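Local coordinates for protein putative polyketide synthase (Brevibacillus brevis, PDB 6HP2) that transfers methyl groups from S-adenosylmethionine as the O-methyltransferase domain of a trans-AT polyketide synthase, probably in the assembly of the antibiotic bacillaene, at residues V47-R52 / V81-V86; D240-I245 / W283-L288. One frame throughout, in Å; residues are numbered along the deposited sequence.

Contact 1 (V47-R52 / V81-V86). With SAH (S-adenosyl-L-homocysteine), chain B.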
loop_
_atom_site.group_PDB
_atom_site.type_symbol
_atom_site.label_atom_id
_atom_site.label_comp_id
_atom_site.label_asym_id
_atom_site.label_seq_id
_atom_site.Cartn_x
_atom_site.Cartn_y
_atom_site.Cartn_z
ATOM N N VAL A 47 3.735 6.649 -3.260
ATOM C CA VAL A 47 5.092 7.151 -3.112
ATOM C C VAL A 47 6.016 5.941 -3.053
ATOM O O VAL A 47 5.570 4.797 -3.189
ATOM C CB VAL A 47 5.180 8.052 -1.867
ATOM C CG1 VAL A 47 4.274 9.257 -2.080
ATOM C CG2 VAL A 47 4.761 7.256 -0.623
ATOM N N CYS A 48 7.306 6.185 -2.912
ATOM C CA CYS A 48 8.317 5.149 -3.057
ATOM C C CYS A 48 9.489 5.534 -2.182
ATOM O O CYS A 48 9.694 6.720 -1.896
ATOM C CB CYS A 48 8.775 4.994 -4.522
ATOM S SG CYS A 48 9.740 6.393 -5.216
ATOM N N PRO A 49 10.291 4.550 -1.744
ATOM C CA PRO A 49 11.404 4.830 -0.838
ATOM C C PRO A 49 12.771 5.061 -1.482
ATOM O O PRO A 49 13.174 4.234 -2.291
ATOM C CB PRO A 49 11.507 3.520 -0.070
ATOM C CG PRO A 49 11.261 2.516 -1.127
ATOM C CD PRO A 49 10.109 3.100 -1.893
ATOM N N PHE A 50 13.433 6.192 -1.209
ATOM C CA PHE A 50 14.801 6.459 -1.649
ATOM C C PHE A 50 15.737 6.163 -0.481
ATOM O O PHE A 50 15.493 6.644 0.621
ATOM C CB PHE A 50 14.995 7.898 -2.056
ATOM C CG PHE A 50 14.569 8.214 -3.488
ATOM C CD1 PHE A 50 13.787 7.354 -4.198
ATOM C CD2 PHE A 50 14.938 9.405 -4.088
ATOM C CE1 PHE A 50 13.412 7.637 -5.496
ATOM C CE2 PHE A 50 14.534 9.701 -5.354
ATOM C CZ PHE A 50 13.770 8.793 -6.069
ATOM N N GLU A 51 16.830 5.434 -0.729
ATOM C CA GLU A 51 17.828 5.171 0.329
ATOM C C GLU A 51 18.490 6.454 0.798
ATOM O O GLU A 51 18.852 6.590 1.984
ATOM C CB GLU A 51 18.885 4.192 -0.167
ATOM C CG GLU A 51 18.339 2.779 -0.457
ATOM C CD GLU A 51 19.440 1.785 -0.829
ATOM O OE1 GLU A 51 20.635 2.163 -0.806
ATOM O OE2 GLU A 51 19.104 0.625 -1.146
ATOM N N ARG A 52 18.582 7.439 -0.090
ATOM C CA ARG A 52 19.172 8.729 0.216
ATOM C C ARG A 52 18.474 9.790 -0.610
ATOM O O ARG A 52 17.863 9.501 -1.641
ATOM C CB ARG A 52 20.676 8.753 -0.098
ATOM C CG ARG A 52 20.998 8.547 -1.557
ATOM C CD ARG A 52 22.292 7.775 -1.774
ATOM N NE ARG A 52 22.172 6.344 -1.487
ATOM C CZ ARG A 52 21.743 5.432 -2.356
ATOM N NH1 ARG A 52 21.366 5.790 -3.570
ATOM N NH2 ARG A 52 21.681 4.158 -2.005
ATOM N N VAL A 81 8.599 -0.851 -7.244
ATOM C CA VAL A 81 8.690 -2.294 -7.266
ATOM C C VAL A 81 9.451 -2.795 -6.033
ATOM O O VAL A 81 9.090 -3.801 -5.433
ATOM C CB VAL A 81 9.363 -2.743 -8.566
ATOM C CG1 VAL A 81 9.724 -4.212 -8.467
ATOM C CG2 VAL A 81 8.411 -2.455 -9.809
ATOM N N GLU A 82 10.568 -2.166 -5.713
ATOM C CA GLU A 82 11.390 -2.649 -4.604
ATOM C C GLU A 82 10.567 -2.698 -3.320
ATOM O O GLU A 82 10.614 -3.672 -2.567
ATOM C CB GLU A 82 12.588 -1.726 -4.429
ATOM C CG GLU A 82 13.455 -2.074 -3.167
ATOM C CD GLU A 82 14.385 -0.919 -2.810
ATOM O OE1 GLU A 82 15.474 -0.893 -3.407
ATOM O OE2 GLU A 82 14.002 -0.030 -1.975
ATOM N N MET A 83 9.828 -1.630 -3.041
ATOM C CA MET A 83 9.020 -1.582 -1.824
ATOM C C MET A 83 7.993 -2.700 -1.777
ATOM O O MET A 83 7.780 -3.329 -0.740
ATOM C CB MET A 83 8.311 -0.248 -1.714
ATOM C CG MET A 83 7.460 -0.131 -0.452
ATOM S SD MET A 83 6.848 1.583 -0.180
ATOM C CE MET A 83 5.801 1.880 -1.573
ATOM N N ARG A 84 7.302 -2.929 -2.875
ATOM C CA ARG A 84 6.361 -4.053 -2.943
ATOM C C ARG A 84 7.064 -5.391 -2.764
ATOM O O ARG A 84 6.506 -6.303 -2.152
ATOM C CB ARG A 84 5.618 -3.986 -4.277
ATOM C CG ARG A 84 4.561 -2.905 -4.287
ATOM C CD ARG A 84 3.989 -2.728 -5.714
ATOM N NE ARG A 84 2.713 -2.014 -5.681
ATOM C CZ ARG A 84 2.601 -0.696 -5.503
ATOM N NH1 ARG A 84 3.694 0.069 -5.290
ATOM N NH2 ARG A 84 1.402 -0.166 -5.508
ATOM N N GLN A 85 8.295 -5.527 -3.272
ATOM C CA GLN A 85 9.017 -6.771 -3.058
ATOM C C GLN A 85 9.248 -7.010 -1.574
ATOM O O GLN A 85 9.139 -8.147 -1.089
ATOM C CB GLN A 85 10.374 -6.789 -3.782
ATOM C CG GLN A 85 10.246 -6.812 -5.330
ATOM C CD GLN A 85 11.574 -6.691 -6.004
ATOM O OE1 GLN A 85 12.494 -6.103 -5.443
ATOM N NE2 GLN A 85 11.700 -7.241 -7.210
ATOM N N VAL A 86 9.595 -5.959 -0.838
ATOM C CA VAL A 86 9.774 -6.111 0.611
ATOM C C VAL A 86 8.446 -6.483 1.242
ATOM O O VAL A 86 8.386 -7.303 2.134
ATOM C CB VAL A 86 10.377 -4.846 1.247
ATOM C CG1 VAL A 86 10.502 -4.986 2.820
ATOM C CG2 VAL A 86 11.824 -4.614 0.670
HETATM N N SAH B . -3.101 0.110 -4.397
HETATM C CA SAH B . -2.983 0.865 -5.640
HETATM C CB SAH B . -3.750 2.180 -5.587
HETATM C CG SAH B . -3.527 3.027 -4.346
HETATM S SD SAH B . -4.333 4.647 -4.511
HETATM C C SAH B . -1.515 1.092 -5.904
HETATM O O SAH B . -1.149 1.686 -6.918
HETATM O OXT SAH B . -0.689 0.663 -5.105
HETATM C "C5'" SAH B . -5.741 4.326 -3.424
HETATM C "C4'" SAH B . -6.726 3.328 -4.029
HETATM O "O4'" SAH B . -7.730 3.021 -3.035
HETATM C "C3'" SAH B . -7.538 3.960 -5.207
HETATM O "O3'" SAH B . -7.598 2.927 -6.203
HETATM C "C2'" SAH B . -8.928 4.263 -4.652
HETATM O "O2'" SAH B . -9.970 4.195 -5.580
HETATM C "C1'" SAH B . -9.035 3.153 -3.582
HETATM N N9 SAH B . -10.014 3.374 -2.520
HETATM C C8 SAH B . -10.096 4.421 -1.647
HETATM N N7 SAH B . -11.182 4.212 -0.897
HETATM C C5 SAH B . -11.744 3.029 -1.243
HETATM C C6 SAH B . -12.863 2.327 -0.810
HETATM N N6 SAH B . -13.648 2.716 0.193
HETATM N N1 SAH B . -13.147 1.121 -1.381
HETATM C C2 SAH B . -12.405 0.642 -2.444
HETATM N N3 SAH B . -11.322 1.360 -2.883
HETATM C C4 SAH B . -11.033 2.542 -2.323
HETATM O O HOH W 1 14.864 2.434 -1.737
#

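Contact 2 (D240-I245 / W283-L288)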
loop_
_atom_site.group_PDB
_atom_site.type_symbol
_atom_site.label_atom_id
_atom_site.label_comp_id
_atom_site.label_asym_id
_atom_site.label_seq_id
_atom_site.Cartn_x
_atom_site.Cartn_y
_atom_site.Cartn_z
ATOM N N ASP A 240 9.107 0.210 9.246
ATOM C CA ASP A 240 8.949 1.652 9.109
ATOM C C ASP A 240 9.775 2.195 7.932
ATOM O O ASP A 240 10.996 2.056 7.922
ATOM C CB ASP A 240 9.386 2.339 10.402
ATOM C CG ASP A 240 9.128 3.831 10.384
ATOM O OD1 ASP A 240 8.554 4.321 9.391
ATOM O OD2 ASP A 240 9.496 4.511 11.363
ATOM N N VAL A 241 9.119 2.802 6.942
ATOM C CA VAL A 241 9.819 3.354 5.789
ATOM C C VAL A 241 9.810 4.881 5.760
ATOM O O VAL A 241 10.207 5.479 4.763
ATOM C CB VAL A 241 9.187 2.876 4.471
ATOM C CG1 VAL A 241 10.228 2.846 3.369
ATOM C CG2 VAL A 241 8.533 1.513 4.638
ATOM N N SER A 242 9.372 5.510 6.848
ATOM C CA SER A 242 9.262 6.971 6.895
ATOM C C SER A 242 10.503 7.751 6.439
ATOM O O SER A 242 10.376 8.675 5.637
ATOM C CB SER A 242 8.819 7.450 8.285
ATOM O OG SER A 242 7.761 6.654 8.783
ATOM N N PRO A 243 11.700 7.390 6.933
ATOM C CA PRO A 243 12.834 8.201 6.473
ATOM C C PRO A 243 13.077 8.094 4.970
ATOM O O PRO A 243 13.351 9.103 4.323
ATOM C CB PRO A 243 14.029 7.626 7.250
ATOM C CG PRO A 243 13.445 6.773 8.328
ATOM C CD PRO A 243 12.141 6.278 7.790
ATOM N N GLN A 244 12.987 6.886 4.427
ATOM C CA GLN A 244 13.212 6.680 3.002
ATOM C C GLN A 244 12.171 7.399 2.145
ATOM O O GLN A 244 12.504 7.962 1.104
ATOM C CB GLN A 244 13.251 5.193 2.665
ATOM C CG GLN A 244 14.462 4.465 3.226
ATOM C CD GLN A 244 14.460 4.400 4.741
ATOM O OE1 GLN A 244 13.418 4.208 5.363
ATOM N NE2 GLN A 244 15.633 4.554 5.341
ATOM N N ILE A 245 10.916 7.380 2.576
ATOM C CA ILE A 245 9.862 8.059 1.833
ATOM C C ILE A 245 10.140 9.544 1.834
ATOM O O ILE A 245 10.106 10.195 0.791
ATOM C CB ILE A 245 8.489 7.835 2.457
ATOM C CG1 ILE A 245 8.164 6.357 2.436
ATOM C CG2 ILE A 245 7.429 8.623 1.701
ATOM C CD1 ILE A 245 8.052 5.771 1.050
ATOM N N TRP A 283 4.946 13.417 12.462
ATOM C CA TRP A 283 3.575 13.253 12.916
ATOM C C TRP A 283 2.971 11.949 12.452
ATOM O O TRP A 283 2.049 11.440 13.115
ATOM C CB TRP A 283 2.679 14.391 12.426
ATOM C CG TRP A 283 3.088 15.712 13.010
ATOM C CD1 TRP A 283 3.821 15.932 14.135
ATOM C CD2 TRP A 283 2.826 16.982 12.432
ATOM N NE1 TRP A 283 4.040 17.295 14.298
ATOM C CE2 TRP A 283 3.409 17.956 13.268
ATOM C CE3 TRP A 283 2.146 17.387 11.272
ATOM C CZ2 TRP A 283 3.334 19.355 12.983
ATOM C CZ3 TRP A 283 2.056 18.774 10.994
ATOM C CH2 TRP A 283 2.662 19.735 11.852
ATOM N N ILE A 284 3.394 11.460 11.284
ATOM C CA ILE A 284 2.921 10.180 10.784
ATOM C C ILE A 284 4.097 9.319 10.397
ATOM O O ILE A 284 5.210 9.801 10.183
ATOM C CB ILE A 284 1.978 10.326 9.584
ATOM C CG1 ILE A 284 2.704 11.048 8.444
ATOM C CG2 ILE A 284 0.737 11.094 10.028
ATOM C CD1 ILE A 284 1.769 11.390 7.213
ATOM N N SER A 285 3.835 8.021 10.383
ATOM C CA SER A 285 4.775 7.016 9.927
ATOM C C SER A 285 4.147 6.250 8.773
ATOM O O SER A 285 2.991 5.798 8.862
ATOM C CB SER A 285 5.161 6.034 11.051
ATOM O OG SER A 285 5.840 6.703 12.076
ATOM N N TYR A 286 4.926 6.021 7.707
ATOM C CA TYR A 286 4.505 5.279 6.537
ATOM C C TYR A 286 5.063 3.892 6.759
ATOM O O TYR A 286 6.281 3.723 6.782
ATOM C CB TYR A 286 5.187 5.885 5.334
ATOM C CG TYR A 286 4.864 5.270 4.007
ATOM C CD1 TYR A 286 5.502 4.129 3.554
ATOM C CD2 TYR A 286 3.986 5.887 3.169
ATOM C CE1 TYR A 286 5.221 3.618 2.303
ATOM C CE2 TYR A 286 3.671 5.378 1.953
ATOM C CZ TYR A 286 4.328 4.286 1.492
ATOM O OH TYR A 286 3.979 3.795 0.258
ATOM N N CYS A 287 4.212 2.888 6.922
ATOM C CA CYS A 287 4.730 1.565 7.223
ATOM C C CYS A 287 4.175 0.391 6.420
ATOM O O CYS A 287 3.079 0.463 5.869
ATOM C CB CYS A 287 4.480 1.254 8.696
ATOM S SG CYS A 287 5.134 2.410 9.919
ATOM N N LEU A 288 4.951 -0.694 6.367
ATOM C CA LEU A 288 4.519 -1.907 5.697
ATOM C C LEU A 288 4.014 -2.852 6.809
ATOM O O LEU A 288 4.760 -3.165 7.734
ATOM C CB LEU A 288 5.657 -2.586 4.934
ATOM C CG LEU A 288 6.658 -1.710 4.181
ATOM C CD1 LEU A 288 7.726 -2.585 3.542
ATOM C CD2 LEU A 288 5.951 -0.873 3.128
HETATM O O HOH W 2 8.421 6.789 11.819
#

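Contact 1 (V47-R52 / V81-V86)
Pro49 sets CD 3.8 Å from Met83 CB, the two side chains crossing at a slant. The contact lays the loop before helix 59-64 against helix 70-88, two elements that precede the first strand of the Rossmann-like class I methyltransferase sheet. A proline suits this place in the loop, because its CG and CD form a compact apolar surface. Methionine suits the other side by being long and supple. Its CG is anti to the backbone N (chi1 -179°), and the chain then bends at chi3 (64°), which brings CE to 3.3 Å from Val47 O, a close methyl-to-carbonyl approach.

One residue earlier on the helix, Glu82 brings OE2 to 3.8 Å from Pro49 CG. A water gives protons to both Pro49 O and this carboxylate oxygen, 2.6 Å from Glu82 OE2, and links loop to helix where no direct hydrogen bond does. The same OE2 is hydrogen-bonded to Tyr316 OH of helix 316-326, which gives the glutamate a second hold.

One residue past Met83, Arg84 leaves the interface and turns the edge of its guanidinium to the carboxylate of S-adenosylhomocysteine, although the modelled separation is too short to be trusted. A salt bridge from Arg84 NE to Asp109 OD2 helps position that group, and Arg84 NH1 makes a weak hydrogen bond to Thr46 OG1.

Contact 2 (D240-I245 / W283-L288)
Ser242 OG is gripped by three groups: it accepts the backbone N-H of Tyr286 (OG to Tyr286 N 3.1 Å, N-H...O angle 149°), accepts a proton from a water, and gives its own to Asp240 OD1. The last bond is short, 2.5 Å from Ser242 OG to Asp240 OD1, and uses the oxygen's syn lone pair. The backbone N of Ser242 meets the same OD1 from above the carboxylate plane at 2.9 Å, closing an Asx turn. A small hydroxyl is apt here, since OG packs only 3.2 Å from Ser285 CA.

The motif ends a strand and begins a helix. Asp240 pairs with Cys287 as an antiparallel, non-hydrogen-bonded bridge between strands 233-240 and 284-293, in the antiparallel part of the otherwise parallel methyltransferase sheet. One residue on, at the N-cap position of helix 242-249, Val241 N still bonds the strand, 3.0 Å from Tyr286 O.

Past the turn, apolar side chains meet. With CG anti to the backbone N (chi1 -179°), the Tyr286 side chain is crossed at about a right angle by that of Ile245. Ile245 CG1 sits over one face of the ring, offset toward the rim and 3.9 Å from the ring centroid, a CH-pi contact. Val241 CG2 packs 3.8 Å from Leu288 CG. Beyond them, Tyr286 OH is bonded to Glu171 OE2 and Ser285 OG to Asn204 ND2.

The water on Ser242 also joins Asp240 OD2 to Ser285 OG. With donors at both its oxygens, the Asp240 carboxylate is probably held as the anion.

Contact 1 and contact 2 have centres 11 Å apart and meet directly through Tyr286. Its OH lies 3.2 Å from Met83 CE, and its CE2 lies 3.4 Å from Val47 CG2, placing the strand's ring against both segments of contact 1. The backbone adds a probable hydrogen bond from Phe50 N to Gln244 O, 3.1 Å, tying the N-terminal loop to helix 242-249. Glu171 OE2 bonds both Val47 N and Tyr286 OH, a shared partner for the two contacts. Tyr286 comes within about 8 Å of S-adenosylhomocysteine and about 7 Å of the Arg84 side chain, nearest atoms, so it stands about one shell back from the ligand, whereas Arg84 belongs to the pocket itself.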